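Local coordinates for ABC sugar transporter, periplasmic sugar binding protein (Legionella pneumophila subsp. pneumophila, PDB 3ROT) that probably binds a sugar in the periplasm as the solute-binding component of an ABC transporter, at residues Tyr6-His11 with Leu36-Pro41. Residues are numbered along the deposited sequence; the frame is centred on the assembly and turned at random.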
# COMPACT_ATOMS: atom_id res chain seq x y z
N TYR A 6 3.75 10.78 -25.10
CA TYR A 6 3.04 11.50 -24.05
C TYR A 6 3.50 11.05 -22.67
O TYR A 6 3.97 9.92 -22.50
CB TYR A 6 1.53 11.28 -24.18
CG TYR A 6 0.93 11.88 -25.44
CD1 TYR A 6 0.54 13.23 -25.47
CD2 TYR A 6 0.81 11.13 -26.60
CE1 TYR A 6 0.03 13.79 -26.64
CE2 TYR A 6 0.31 11.68 -27.77
CZ TYR A 6 -0.07 13.01 -27.78
OH TYR A 6 -0.56 13.57 -28.95
N TYR A 7 3.36 11.93 -21.69
CA TYR A 7 3.76 11.64 -20.32
C TYR A 7 2.63 11.90 -19.32
O TYR A 7 1.87 12.85 -19.47
CB TYR A 7 4.95 12.51 -19.90
CG TYR A 7 6.28 12.12 -20.50
CD1 TYR A 7 7.04 11.09 -19.94
CD2 TYR A 7 6.80 12.81 -21.59
CE1 TYR A 7 8.29 10.76 -20.46
CE2 TYR A 7 8.05 12.48 -22.12
CZ TYR A 7 8.79 11.46 -21.55
OH TYR A 7 10.03 11.16 -22.05
N LEU A 8 2.54 11.04 -18.32
CA LEU A 8 1.56 11.20 -17.24
C LEU A 8 2.44 11.20 -16.00
O LEU A 8 3.04 10.19 -15.64
CB LEU A 8 0.56 10.04 -17.20
CG LEU A 8 -0.36 9.97 -15.96
CD1 LEU A 8 -0.97 11.34 -15.67
CD2 LEU A 8 -1.45 8.93 -16.17
N ILE A 9 2.54 12.35 -15.35
CA ILE A 9 3.38 12.47 -14.18
C ILE A 9 2.57 12.77 -12.92
O ILE A 9 1.71 13.65 -12.93
CB ILE A 9 4.44 13.57 -14.44
CG1 ILE A 9 5.14 13.28 -15.78
CG2 ILE A 9 5.45 13.61 -13.29
CD1 ILE A 9 6.17 14.30 -16.23
N THR A 10 2.84 12.03 -11.85
CA THR A 10 2.13 12.23 -10.59
C THR A 10 3.09 12.28 -9.41
O THR A 10 4.29 12.06 -9.56
CB THR A 10 1.08 11.12 -10.33
OG1 THR A 10 1.74 9.86 -10.14
CG2 THR A 10 0.11 11.02 -11.51
N HIS A 11 2.56 12.59 -8.24
CA HIS A 11 3.36 12.68 -7.03
C HIS A 11 3.30 11.41 -6.18
O HIS A 11 3.89 11.34 -5.12
CB HIS A 11 2.91 13.88 -6.19
CG HIS A 11 1.44 13.90 -5.92
ND1 HIS A 11 0.53 14.49 -6.77
CD2 HIS A 11 0.71 13.36 -4.91
CE1 HIS A 11 -0.70 14.32 -6.30
NE2 HIS A 11 -0.61 13.63 -5.17
N LEU A 36 2.76 6.22 -24.28
CA LEU A 36 2.58 6.88 -23.00
C LEU A 36 3.51 6.33 -21.93
O LEU A 36 3.52 5.13 -21.66
CB LEU A 36 1.13 6.74 -22.54
CG LEU A 36 0.76 7.05 -21.08
CD1 LEU A 36 -0.71 7.36 -20.97
CD2 LEU A 36 1.12 5.87 -20.20
N GLN A 37 4.29 7.22 -21.33
CA GLN A 37 5.18 6.83 -20.26
C GLN A 37 4.61 7.44 -18.97
O GLN A 37 4.18 8.59 -18.96
CB GLN A 37 6.59 7.35 -20.51
CG GLN A 37 7.61 6.87 -19.49
CD GLN A 37 9.05 7.10 -19.91
OE1 GLN A 37 9.98 6.83 -19.15
NE2 GLN A 37 9.24 7.59 -21.13
N ILE A 38 4.59 6.66 -17.90
CA ILE A 38 4.08 7.13 -16.62
C ILE A 38 5.23 7.27 -15.64
O ILE A 38 5.99 6.32 -15.42
CB ILE A 38 3.02 6.14 -16.05
CG1 ILE A 38 1.85 6.01 -17.02
CG2 ILE A 38 2.53 6.61 -14.67
CD1 ILE A 38 0.73 5.14 -16.54
N LEU A 39 5.36 8.46 -15.06
CA LEU A 39 6.42 8.76 -14.10
C LEU A 39 5.82 9.14 -12.75
O LEU A 39 5.01 10.07 -12.67
CB LEU A 39 7.30 9.91 -14.61
CG LEU A 39 8.01 9.68 -15.96
CD1 LEU A 39 8.80 10.93 -16.32
CD2 LEU A 39 8.94 8.47 -15.85
N ALA A 40 6.21 8.42 -11.71
CA ALA A 40 5.71 8.67 -10.37
C ALA A 40 6.69 8.13 -9.33
O ALA A 40 7.19 7.01 -9.47
CB ALA A 40 4.34 8.01 -10.19
N PRO A 41 6.98 8.91 -8.28
CA PRO A 41 7.91 8.50 -7.22
C PRO A 41 7.50 7.17 -6.60
O PRO A 41 6.31 6.89 -6.46
CB PRO A 41 7.83 9.65 -6.22
CG PRO A 41 7.51 10.82 -7.09
CD PRO A 41 6.45 10.25 -8.00
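Leu39 O takes the N-H of Thr10 at 3.0 Å and is also approached by Ile9 CA at 3.3 Å, a CA-H...O contact. Leu8 O is gripped in the same way, by Leu39 N at 3.0 Å and by the CA-H of Ile38, so an amide N-H and a CA-H from the neighbouring segment meet on each carbonyl oxygen. Gln37 N to Tyr6 O, the straightest of the four amide bonds at 168°, and Leu8 N to Gln37 O complete the parallel pairing of 6-9 with 36-39. On the face of Tyr7, Ile9, Gln37 and Leu39, the extended Gln37 side chain runs alongside the Tyr7 ring, its CB 3.8 Å from Tyr7 CD1. Leu39 CD1 reaches the same ring obliquely, 4.0 Å from CD1 of Tyr7, and Leu39 CB rests beside Ile9 CG1; helix 47-59 packs on Tyr7, Ile9 and Leu39. On the other face Leu8 CB meets Ile38 CG1 at 4.2 Å under helix 16-32, the connection of this beta-alpha-beta unit. Beyond the strands, Thr10 OG1, set between its own N and carbonyl carbon (chi1 66°), lies 3.2 Å from Ala40 CB and bonds to Gly12 O. His11 ND1 hydrogen-bonds to Thr68 OG1 and NE2 to a bound glycerol. Regular amide pairing, between an apolar face and a mixed one, thus joins edge strand 35-39 to its inner neighbour, while the chain beyond strand 6-9 places His11 beside a glycerol that may mark a pocket.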